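Local structure of alanine racemase (Enterococcus faecalis, 3E6E) at residues 6-11 with 281-286; 168-173 with 183-188; 263-268 with 307-312. The protein belongs to the alanine racemase family, homodimeric two-domain enzymes that join a TIM-barrel N-terminal domain to a mainly beta-stranded C-terminal domain. The protein carries 1 engineered substitution. All blocks are in the same frame, centred on the assembly; numbering follows the deposited sequence.

Interaction 1: 6-11 with 281-286; sequences HRPTRL and TVPIGY. With DCS (D-[3-hydroxy-2-methyl-5-phosphonooxymethyl-pyridin-4-ylmethyl]-N,O-cycloserylamide), chain F.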
loop_
_atom_site.group_PDB
_atom_site.type_symbol
_atom_site.label_atom_id
_atom_site.label_comp_id
_atom_site.label_asym_id
_atom_site.label_seq_id
_atom_site.Cartn_x
_atom_site.Cartn_y
_atom_site.Cartn_z
ATOM N N HIS A 6 12.038 -13.439 4.503
ATOM C CA HIS A 6 11.863 -14.777 5.040
ATOM C C HIS A 6 10.490 -15.369 4.787
ATOM O O HIS A 6 10.048 -16.272 5.499
ATOM C CB HIS A 6 12.212 -14.786 6.533
ATOM C CG HIS A 6 13.640 -14.417 6.795
ATOM N ND1 HIS A 6 14.042 -13.121 7.036
ATOM C CD2 HIS A 6 14.775 -15.154 6.712
ATOM C CE1 HIS A 6 15.362 -13.073 7.088
ATOM N NE2 HIS A 6 15.832 -14.292 6.892
ATOM N N ARG A 7 9.834 -14.865 3.747
ATOM C CA ARG A 7 8.516 -15.322 3.340
ATOM C C ARG A 7 8.598 -15.479 1.831
ATOM O O ARG A 7 8.976 -14.553 1.126
ATOM C CB ARG A 7 7.460 -14.284 3.704
ATOM C CG ARG A 7 6.074 -14.616 3.187
ATOM C CD ARG A 7 5.068 -13.513 3.495
ATOM N NE ARG A 7 5.426 -12.255 2.853
ATOM C CZ ARG A 7 4.613 -11.211 2.752
ATOM N NH1 ARG A 7 3.389 -11.279 3.255
ATOM N NH2 ARG A 7 5.020 -10.106 2.133
ATOM N N PRO A 8 8.249 -16.658 1.310
ATOM C CA PRO A 8 8.313 -16.871 -0.138
ATOM C C PRO A 8 7.486 -15.919 -1.034
ATOM O O PRO A 8 7.528 -16.030 -2.265
ATOM C CB PRO A 8 7.891 -18.333 -0.287
ATOM C CG PRO A 8 6.957 -18.532 0.878
ATOM C CD PRO A 8 7.687 -17.835 1.998
ATOM N N THR A 9 6.740 -14.990 -0.450
ATOM C CA THR A 9 5.956 -14.092 -1.286
ATOM C C THR A 9 6.890 -13.055 -1.894
ATOM O O THR A 9 7.402 -12.187 -1.184
ATOM C CB THR A 9 4.867 -13.375 -0.482
ATOM O OG1 THR A 9 4.063 -14.350 0.193
ATOM C CG2 THR A 9 3.969 -12.561 -1.405
ATOM N N ARG A 10 7.098 -13.143 -3.208
ATOM C CA ARG A 10 7.998 -12.229 -3.918
ATOM C C ARG A 10 7.401 -11.485 -5.114
ATOM O O ARG A 10 6.455 -11.951 -5.765
ATOM C CB ARG A 10 9.231 -12.987 -4.408
ATOM C CG ARG A 10 10.023 -13.643 -3.306
ATOM C CD ARG A 10 11.401 -14.075 -3.799
ATOM N NE ARG A 10 12.284 -14.442 -2.695
ATOM C CZ ARG A 10 12.355 -13.770 -1.547
ATOM N NH1 ARG A 10 11.592 -12.702 -1.347
ATOM N NH2 ARG A 10 13.191 -14.158 -0.596
ATOM N N LEU A 11 7.995 -10.333 -5.415
ATOM C CA LEU A 11 7.560 -9.491 -6.537
ATOM C C LEU A 11 8.716 -9.412 -7.563
ATOM O O LEU A 11 9.623 -8.606 -7.409
ATOM C CB LEU A 11 7.200 -8.100 -5.984
ATOM C CG LEU A 11 6.136 -7.186 -6.601
ATOM C CD1 LEU A 11 4.876 -7.947 -6.994
ATOM C CD2 LEU A 11 5.806 -6.112 -5.574
ATOM N N THR A 281 -3.135 -22.574 1.499
ATOM C CA THR A 281 -3.017 -21.291 2.176
ATOM C C THR A 281 -1.755 -20.610 1.682
ATOM O O THR A 281 -0.672 -21.187 1.709
ATOM C CB THR A 281 -2.952 -21.455 3.713
ATOM O OG1 THR A 281 -4.150 -22.075 4.177
ATOM C CG2 THR A 281 -2.839 -20.103 4.400
ATOM N N VAL A 282 -1.917 -19.374 1.226
ATOM C CA VAL A 282 -0.819 -18.582 0.688
ATOM C C VAL A 282 -0.511 -17.367 1.572
ATOM O O VAL A 282 -1.412 -16.594 1.914
ATOM C CB VAL A 282 -1.172 -18.107 -0.730
ATOM C CG1 VAL A 282 0.004 -17.367 -1.339
ATOM C CG2 VAL A 282 -1.575 -19.301 -1.591
ATOM N N PRO A 283 0.768 -17.181 1.940
ATOM C CA PRO A 283 1.244 -16.081 2.786
ATOM C C PRO A 283 1.293 -14.672 2.168
ATOM O O PRO A 283 2.324 -13.984 2.211
ATOM C CB PRO A 283 2.615 -16.579 3.252
ATOM C CG PRO A 283 3.081 -17.368 2.095
ATOM C CD PRO A 283 1.847 -18.153 1.705
ATOM N N ILE A 284 0.162 -14.246 1.611
ATOM C CA ILE A 284 0.040 -12.923 1.012
ATOM C C ILE A 284 -1.363 -12.434 1.318
ATOM O O ILE A 284 -2.338 -13.154 1.090
ATOM C CB ILE A 284 0.261 -12.964 -0.518
ATOM C CG1 ILE A 284 0.242 -11.547 -1.087
ATOM C CG2 ILE A 284 -0.794 -13.835 -1.183
ATOM C CD1 ILE A 284 0.455 -11.501 -2.602
ATOM N N GLY A 285 -1.462 -11.216 1.846
ATOM C CA GLY A 285 -2.762 -10.666 2.208
ATOM C C GLY A 285 -2.954 -9.214 1.839
ATOM O O GLY A 285 -2.136 -8.640 1.129
ATOM N N TYR A 286 -4.019 -8.602 2.335
ATOM C CA TYR A 286 -4.274 -7.229 1.973
ATOM C C TYR A 286 -3.269 -6.237 2.520
ATOM O O TYR A 286 -3.269 -5.072 2.136
ATOM C CB TYR A 286 -5.715 -6.824 2.331
ATOM C CG TYR A 286 -6.148 -7.010 3.762
ATOM C CD1 TYR A 286 -5.751 -6.114 4.758
ATOM C CD2 TYR A 286 -7.050 -8.031 4.104
ATOM C CE1 TYR A 286 -6.249 -6.216 6.057
ATOM C CE2 TYR A 286 -7.558 -8.149 5.400
ATOM C CZ TYR A 286 -7.164 -7.233 6.373
ATOM O OH TYR A 286 -7.737 -7.283 7.627
HETATM N N1 DCS F . -4.589 -13.932 16.139
HETATM C C2 DCS F . -4.303 -14.372 14.810
HETATM C C2A DCS F . -3.866 -15.811 14.532
HETATM C C3 DCS F . -4.433 -13.424 13.791
HETATM O O3 DCS F . -4.177 -13.750 12.502
HETATM C C4 DCS F . -4.859 -12.065 14.136
HETATM C C4A DCS F . -5.003 -11.054 13.045
HETATM C C5 DCS F . -5.132 -11.709 15.540
HETATM C C6 DCS F . -4.987 -12.660 16.492
HETATM C C5A DCS F . -5.588 -10.301 16.021
HETATM O O4P DCS F . -6.915 -9.964 15.552
HETATM P P DCS F . -7.714 -8.589 15.862
HETATM O O1P DCS F . -7.893 -8.500 17.311
HETATM O O2P DCS F . -6.937 -7.458 15.344
HETATM O O3P DCS F . -8.999 -8.671 15.194
HETATM N N DCS F . -6.157 -11.439 12.158
HETATM C CA DCS F . -6.478 -10.627 11.077
HETATM C C DCS F . -6.045 -10.828 9.735
HETATM O O DCS F . -5.248 -11.838 9.301
HETATM N ND DCS F . -6.542 -9.877 8.990
HETATM O OG DCS F . -7.297 -9.040 9.797
HETATM C CB DCS F . -7.255 -9.501 11.064
#

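Interaction 2: 168-173 with 183-188; sequences THFSTA and KQAGRF. With DCS (D-[3-hydroxy-2-methyl-5-phosphonooxymethyl-pyridin-4-ylmethyl]-N,O-cycloserylamide), chain D.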
loop_
_atom_site.group_PDB
_atom_site.type_symbol
_atom_site.label_atom_id
_atom_site.label_comp_id
_atom_site.label_asym_id
_atom_site.label_seq_id
_atom_site.Cartn_x
_atom_site.Cartn_y
_atom_site.Cartn_z
ATOM N N THR A 168 2.283 20.785 -20.325
ATOM C CA THR A 168 0.961 20.621 -19.762
ATOM C C THR A 168 0.695 19.115 -19.676
ATOM O O THR A 168 1.533 18.296 -20.080
ATOM C CB THR A 168 -0.113 21.283 -20.600
ATOM O OG1 THR A 168 -1.309 21.358 -19.824
ATOM C CG2 THR A 168 -0.392 20.477 -21.850
ATOM N N HIS A 169 -0.463 18.738 -19.156
ATOM C CA HIS A 169 -0.747 17.330 -19.008
ATOM C C HIS A 169 -2.156 17.043 -19.477
ATOM O O HIS A 169 -3.082 17.782 -19.172
ATOM C CB HIS A 169 -0.567 16.931 -17.538
ATOM C CG HIS A 169 -0.689 15.456 -17.295
ATOM N ND1 HIS A 169 0.187 14.535 -17.836
ATOM C CD2 HIS A 169 -1.618 14.739 -16.620
ATOM C CE1 HIS A 169 -0.202 13.317 -17.506
ATOM N NE2 HIS A 169 -1.294 13.414 -16.769
ATOM N N PHE A 170 -2.320 15.971 -20.231
ATOM C CA PHE A 170 -3.638 15.620 -20.729
ATOM C C PHE A 170 -4.433 14.760 -19.739
ATOM O O PHE A 170 -3.842 14.017 -18.937
ATOM C CB PHE A 170 -3.483 14.903 -22.059
ATOM C CG PHE A 170 -2.948 15.780 -23.157
ATOM C CD1 PHE A 170 -3.789 16.656 -23.833
ATOM C CD2 PHE A 170 -1.610 15.700 -23.538
ATOM C CE1 PHE A 170 -3.312 17.429 -24.877
ATOM C CE2 PHE A 170 -1.127 16.478 -24.582
ATOM C CZ PHE A 170 -1.980 17.341 -25.256
ATOM N N SER A 171 -5.760 14.864 -19.798
ATOM C CA SER A 171 -6.604 14.099 -18.899
ATOM C C SER A 171 -7.420 13.041 -19.614
ATOM O O SER A 171 -7.990 12.166 -18.970
ATOM C CB SER A 171 -7.554 15.020 -18.137
ATOM O OG SER A 171 -8.526 15.599 -18.997
ATOM N N THR A 172 -7.467 13.117 -20.941
ATOM C CA THR A 172 -8.242 12.173 -21.744
ATOM C C THR A 172 -7.486 11.577 -22.918
ATOM O O THR A 172 -8.102 11.080 -23.852
ATOM C CB THR A 172 -9.510 12.847 -22.323
ATOM O OG1 THR A 172 -9.129 14.001 -23.081
ATOM C CG2 THR A 172 -10.439 13.269 -21.208
ATOM N N ALA A 173 -6.159 11.605 -22.871
ATOM C CA ALA A 173 -5.348 11.084 -23.972
ATOM C C ALA A 173 -5.524 9.600 -24.238
ATOM O O ALA A 173 -5.267 9.138 -25.346
ATOM C CB ALA A 173 -3.882 11.380 -23.720
ATOM N N LYS A 183 -9.114 19.793 -27.497
ATOM C CA LYS A 183 -9.336 21.046 -26.786
ATOM C C LYS A 183 -8.083 21.441 -26.010
ATOM O O LYS A 183 -7.584 22.556 -26.156
ATOM C CB LYS A 183 -10.523 20.914 -25.828
ATOM C CG LYS A 183 -10.747 22.119 -24.930
ATOM C CD LYS A 183 -12.040 22.002 -24.119
ATOM C CE LYS A 183 -13.279 21.978 -25.030
ATOM N NZ LYS A 183 -14.580 22.157 -24.293
ATOM N N GLN A 184 -7.563 20.529 -25.196
ATOM C CA GLN A 184 -6.366 20.849 -24.424
ATOM C C GLN A 184 -5.234 21.236 -25.353
ATOM O O GLN A 184 -4.528 22.200 -25.102
ATOM C CB GLN A 184 -5.938 19.675 -23.536
ATOM C CG GLN A 184 -6.883 19.427 -22.361
ATOM C CD GLN A 184 -6.331 18.432 -21.367
ATOM O OE1 GLN A 184 -5.325 18.693 -20.705
ATOM N NE2 GLN A 184 -6.991 17.282 -21.255
ATOM N N ALA A 185 -5.071 20.490 -26.435
ATOM C CA ALA A 185 -4.021 20.798 -27.389
ATOM C C ALA A 185 -4.200 22.241 -27.878
ATOM O O ALA A 185 -3.233 23.007 -27.978
ATOM C CB ALA A 185 -4.082 19.826 -28.556
ATOM N N GLY A 186 -5.447 22.602 -28.170
ATOM C CA GLY A 186 -5.741 23.945 -28.623
ATOM C C GLY A 186 -5.276 24.994 -27.627
ATOM O O GLY A 186 -4.462 25.851 -27.964
ATOM N N ARG A 187 -5.779 24.926 -26.399
ATOM C CA ARG A 187 -5.406 25.878 -25.361
ATOM C C ARG A 187 -3.893 25.977 -25.182
ATOM O O ARG A 187 -3.370 27.042 -24.861
ATOM C CB ARG A 187 -6.041 25.496 -24.017
ATOM C CG ARG A 187 -7.568 25.604 -23.944
ATOM C CD ARG A 187 -8.074 25.232 -22.544
ATOM N NE ARG A 187 -9.536 25.238 -22.443
ATOM C CZ ARG A 187 -10.218 24.946 -21.333
ATOM N NH1 ARG A 187 -9.573 24.620 -20.218
ATOM N NH2 ARG A 187 -11.545 24.994 -21.331
ATOM N N PHE A 188 -3.183 24.873 -25.385
ATOM C CA PHE A 188 -1.738 24.895 -25.218
ATOM C C PHE A 188 -1.068 25.520 -26.426
ATOM O O PHE A 188 0.099 25.913 -26.362
ATOM C CB PHE A 188 -1.181 23.486 -25.003
ATOM C CG PHE A 188 0.267 23.472 -24.598
ATOM C CD1 PHE A 188 0.662 23.985 -23.368
ATOM C CD2 PHE A 188 1.233 22.978 -25.453
ATOM C CE1 PHE A 188 2.001 24.004 -23.003
ATOM C CE2 PHE A 188 2.569 22.993 -25.098
ATOM C CZ PHE A 188 2.957 23.505 -23.877
HETATM N N1 DCS D . 3.429 13.724 -16.656
HETATM C C2 DCS D . 2.752 14.194 -15.483
HETATM C C2A DCS D . 2.648 15.677 -15.179
HETATM C C3 DCS D . 2.186 13.234 -14.637
HETATM O O3 DCS D . 1.533 13.592 -13.509
HETATM C C4 DCS D . 2.317 11.828 -14.984
HETATM C C4A DCS D . 1.702 10.778 -14.080
HETATM C C5 DCS D . 3.028 11.457 -16.210
HETATM C C6 DCS D . 3.563 12.410 -17.004
HETATM C C5A DCS D . 3.209 10.028 -16.658
HETATM O O4P DCS D . 1.929 9.494 -17.006
HETATM P P DCS D . 1.659 8.015 -17.532
HETATM O O1P DCS D . 2.390 7.880 -18.777
HETATM O O2P DCS D . 2.111 7.065 -16.521
HETATM O O3P DCS D . 0.225 7.889 -17.765
HETATM N N DCS D . 0.211 11.017 -13.933
HETATM C CA DCS D . -0.580 10.172 -13.141
HETATM C C DCS D . -1.087 10.485 -11.845
HETATM O O DCS D . -0.856 11.639 -11.154
HETATM N ND DCS D . -1.815 9.479 -11.427
HETATM O OG DCS D . -1.809 8.499 -12.399
HETATM C CB DCS D . -1.056 8.924 -13.435
#

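Interaction 3: 263-268 with 307-312; sequences EGIGYG and EIVGRV. With DCS (D-[3-hydroxy-2-methyl-5-phosphonooxymethyl-pyridin-4-ylmethyl]-N,O-cycloserylamide), chain F.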
loop_
_atom_site.group_PDB
_atom_site.type_symbol
_atom_site.label_atom_id
_atom_site.label_comp_id
_atom_site.label_asym_id
_atom_site.label_seq_id
_atom_site.Cartn_x
_atom_site.Cartn_y
_atom_site.Cartn_z
ATOM N N GLU A 263 -17.853 -27.149 5.471
ATOM C CA GLU A 263 -16.949 -26.438 6.373
ATOM C C GLU A 263 -16.740 -24.983 5.945
ATOM O O GLU A 263 -16.535 -24.689 4.764
ATOM C CB GLU A 263 -15.596 -27.155 6.445
ATOM C CG GLU A 263 -15.630 -28.494 7.166
ATOM C CD GLU A 263 -15.872 -28.361 8.661
ATOM O OE1 GLU A 263 -15.027 -27.763 9.354
ATOM O OE2 GLU A 263 -16.911 -28.859 9.148
ATOM N N GLY A 264 -16.788 -24.073 6.912
ATOM C CA GLY A 264 -16.593 -22.668 6.606
ATOM C C GLY A 264 -15.132 -22.264 6.566
ATOM O O GLY A 264 -14.299 -22.807 7.296
ATOM N N ILE A 265 -14.814 -21.300 5.708
ATOM C CA ILE A 265 -13.447 -20.821 5.586
ATOM C C ILE A 265 -13.404 -19.296 5.646
ATOM O O ILE A 265 -14.308 -18.616 5.160
ATOM C CB ILE A 265 -12.813 -21.281 4.272
ATOM C CG1 ILE A 265 -12.804 -22.800 4.219
ATOM C CG2 ILE A 265 -11.388 -20.775 4.179
ATOM C CD1 ILE A 265 -12.258 -23.365 2.938
ATOM N N GLY A 266 -12.352 -18.772 6.268
ATOM C CA GLY A 266 -12.184 -17.343 6.367
ATOM C C GLY A 266 -13.194 -16.629 7.229
ATOM O O GLY A 266 -14.243 -17.172 7.569
ATOM N N TYR A 267 -12.850 -15.388 7.553
ATOM C CA TYR A 267 -13.657 -14.510 8.381
ATOM C C TYR A 267 -15.105 -14.406 7.950
ATOM O O TYR A 267 -15.412 -14.426 6.763
ATOM C CB TYR A 267 -13.025 -13.116 8.407
ATOM C CG TYR A 267 -11.735 -13.076 9.181
ATOM C CD1 TYR A 267 -11.732 -13.181 10.570
ATOM C CD2 TYR A 267 -10.509 -12.990 8.522
ATOM C CE1 TYR A 267 -10.541 -13.205 11.283
ATOM C CE2 TYR A 267 -9.305 -13.013 9.225
ATOM C CZ TYR A 267 -9.329 -13.121 10.608
ATOM O OH TYR A 267 -8.149 -13.146 11.314
ATOM N N GLY A 268 -15.990 -14.287 8.932
ATOM C CA GLY A 268 -17.409 -14.168 8.658
ATOM C C GLY A 268 -18.089 -15.464 8.262
ATOM O O GLY A 268 -19.288 -15.633 8.493
ATOM N N GLU A 307 -9.288 -20.781 -7.402
ATOM C CA GLU A 307 -10.133 -19.721 -6.889
ATOM C C GLU A 307 -9.860 -19.364 -5.440
ATOM O O GLU A 307 -9.698 -20.239 -4.590
ATOM C CB GLU A 307 -11.597 -20.114 -7.039
ATOM C CG GLU A 307 -12.561 -19.072 -6.527
ATOM C CD GLU A 307 -13.994 -19.554 -6.551
ATOM O OE1 GLU A 307 -14.412 -20.150 -7.568
ATOM O OE2 GLU A 307 -14.707 -19.332 -5.555
ATOM N N ILE A 308 -9.803 -18.068 -5.165
ATOM C CA ILE A 308 -9.595 -17.601 -3.809
ATOM C C ILE A 308 -10.944 -17.732 -3.106
ATOM O O ILE A 308 -11.933 -17.129 -3.515
ATOM C CB ILE A 308 -9.108 -16.140 -3.808
ATOM C CG1 ILE A 308 -7.666 -16.098 -4.329
ATOM C CG2 ILE A 308 -9.215 -15.541 -2.411
ATOM C CD1 ILE A 308 -7.004 -14.720 -4.316
ATOM N N VAL A 309 -10.995 -18.549 -2.062
ATOM C CA VAL A 309 -12.248 -18.747 -1.348
ATOM C C VAL A 309 -12.151 -18.177 0.048
ATOM O O VAL A 309 -11.074 -18.135 0.636
ATOM C CB VAL A 309 -12.636 -20.248 -1.305
ATOM C CG1 VAL A 309 -12.792 -20.771 -2.732
ATOM C CG2 VAL A 309 -11.589 -21.058 -0.531
ATOM N N GLY A 310 -13.275 -17.726 0.580
ATOM C CA GLY A 310 -13.251 -17.121 1.896
ATOM C C GLY A 310 -12.670 -15.717 1.799
ATOM O O GLY A 310 -12.204 -15.288 0.739
ATOM N N ARG A 311 -12.697 -14.985 2.902
ATOM C CA ARG A 311 -12.151 -13.640 2.893
ATOM C C ARG A 311 -10.639 -13.657 2.863
ATOM O O ARG A 311 -9.998 -14.564 3.403
ATOM C CB ARG A 311 -12.622 -12.855 4.111
ATOM C CG ARG A 311 -14.062 -12.387 4.005
ATOM C CD ARG A 311 -14.179 -11.122 3.153
ATOM N NE ARG A 311 -15.510 -10.527 3.255
ATOM C CZ ARG A 311 -16.586 -10.949 2.595
ATOM N NH1 ARG A 311 -16.506 -11.975 1.757
ATOM N NH2 ARG A 311 -17.755 -10.351 2.800
ATOM N N VAL A 312 -10.082 -12.652 2.199
ATOM C CA VAL A 312 -8.652 -12.482 2.094
ATOM C C VAL A 312 -8.261 -11.948 3.457
ATOM O O VAL A 312 -8.899 -11.013 3.954
ATOM C CB VAL A 312 -8.334 -11.445 0.994
ATOM C CG1 VAL A 312 -6.856 -11.032 1.042
ATOM C CG2 VAL A 312 -8.673 -12.030 -0.367
HETATM N N1 DCS F . -4.589 -13.932 16.139
HETATM C C2 DCS F . -4.303 -14.372 14.810
HETATM C C2A DCS F . -3.866 -15.811 14.532
HETATM C C3 DCS F . -4.433 -13.424 13.791
HETATM O O3 DCS F . -4.177 -13.750 12.502
HETATM C C4 DCS F . -4.859 -12.065 14.136
HETATM C C4A DCS F . -5.003 -11.054 13.045
HETATM C C5 DCS F . -5.132 -11.709 15.540
HETATM C C6 DCS F . -4.987 -12.660 16.492
HETATM C C5A DCS F . -5.588 -10.301 16.021
HETATM O O4P DCS F . -6.915 -9.964 15.552
HETATM P P DCS F . -7.714 -8.589 15.862
HETATM O O1P DCS F . -7.893 -8.500 17.311
HETATM O O2P DCS F . -6.937 -7.458 15.344
HETATM O O3P DCS F . -8.999 -8.671 15.194
HETATM N N DCS F . -6.157 -11.439 12.158
HETATM C CA DCS F . -6.478 -10.627 11.077
HETATM C C DCS F . -6.045 -10.828 9.735
HETATM O O DCS F . -5.248 -11.838 9.301
HETATM N ND DCS F . -6.542 -9.877 8.990
HETATM O OG DCS F . -7.297 -9.040 9.797
HETATM C CB DCS F . -7.255 -9.501 11.064
#

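Interaction 1: 6-11 with 281-286
The backbones of 6-11 and 281-286 come closest at Thr9 and Ile284, with their CA atoms 6.5 Å apart, Thr9 just ahead of strand 10-12 and Ile284 just past the end of strand 277-282. Thr9 makes the polar link: OG1 donates to Pro283 O at 2.7 Å, with a C=O...donor angle of 116° and the donor 64° out of the carbonyl plane, above it. Ser251 OG is a second partner of the same hydroxyl. The Thr9 methyl CG2 turns to Ile284, 3.8 Å from its CB, and the two side chains cross at about a right angle. Pro283 is the centre of an inverse gamma turn, closed by Ile284 N bonding to Val282 O at 2.8 Å; this turn follows the strand in the mixed sheet of the C-terminal domain and presents Pro283 O to Arg7 and Thr9. Arg7 slides past Pro283 in the opposite direction, its CD 3.1 Å from Pro283 O. A bend at chi3 (62°) brings Thr9 CB over one face of the guanidinium, toward its rim, while NH1 forms a salt bridge with Asp288, whose OD1 also accepts from Gly285 N. Pro8 adds an apolar touch, CG to Pro283 CG at 4.2 Å. At the far end of 281-286, Tyr286 OH gives a weak hydrogen bond to OG of the bound DCS at 2.8 Å.

Interaction 2: 168-173 with 183-188
Thr168 OG1 is gripped by Val133 O and Thr135 OG1, while the carbons of the same residue bear on Phe188 of helix 179-193. With OG1 anti to the backbone N (chi1 -166°), CG2 comes over one face of the Phe188 ring, 4.0 Å from its CD1. The segment 168-173 is the loop leading from barrel strand 165-167 toward that helix, so the contact closes one strand-loop-helix unit of the TIM barrel. One turn earlier in the helix, Gln184 CB lies 3.7 Å from Phe170 CE1, and the ring and amide planes are 52° apart. The carboxamide reaches the backbone of 169-171 and Ser171 OG. Ala185 N sits at the edge of the Phe170 ring, 3.9 Å from CE1, and Phe181 stacks on that ring. His169 turns away from the helix: one face of its ring lies against the DCS pyridine, offset toward the rim, with ND1 3.5 Å from C2, and NE2 is hydrogen-bonded to Tyr267 OH of the second subunit. Carbon contacts from Thr168 and Phe170 flank one buried carboxamide among the polar atoms of 169-171, consistent with mixed apolar and polar seating of the helix; Thr168 and His169 have polar partners off it.

Interaction 3: 263-268 with 307-312
The Tyr267 ring, rooted beside Arg311, meets the bound DCS obliquely, Tyr267 CZ lying 3.8 Å from the ligand CA. At the root of the ring, Tyr267 CB is 4.3 Å from Arg311 CB. Tyr267 stands in the loop of a small, weakly bonded beta hairpin, whose strands 264-265 and 271-272 run antiparallel and which packs here on the end of strand 304-309 in the larger mixed sheet of the C-terminal domain. The Tyr267 hydroxyl accepts a hydrogen bond from DCS N at 2.8 Å and has His169 of the second subunit as a further partner; two bonds therefore hold OH. Cys313 of the same chain and Met137 of the second subunit also pack on this side chain, and the backbone of Gly266 and Gly268 bonds to that subunit too. Where hairpin and strand end meet, two glycines face each other, the CA atoms of Gly266 and Gly310 only 4.6 Å apart. Both take positive phi (67° and 76°). A beta carbon on Gly266 would clash, 2.7 Å from Arg311 N, and one on Gly310 would be tight against Ile265 O. The main chains thus approach without intervening side chains. Outside the glycine pair, Ile265 reaches Val309, CD1 to CG2 at 4.2 Å, and both residues also touch Ile279 and Tyr271, forming a small apolar cluster between hairpin and sheet. Arg311 starts toward the hairpin, but its chain bends at chi2 (-80°) and leads its end away. Before the bend, Arg311 CG rests 3.7 Å from Tyr267 O.

Interactions 1 and 3 lie on the same side of the chain's centre and reach the same mixed sheet, with centres about 17 Å apart; they touch where Tyr286 CE2 comes 3.5 Å from Val312 O. Each contributes one tyrosine to the pocket of the DCS in chain F, which is completed by residues of the second subunit. Interaction 2 is distant, its centre about 42 Å from that of interaction 1 and about 46 Å from that of interaction 3, and supplies His169 to the other pocket, around the DCS in chain D. In the dimer, interaction 2 of one subunit faces interaction 3 of the other beside each ligand, and each DCS is contacted by both chains.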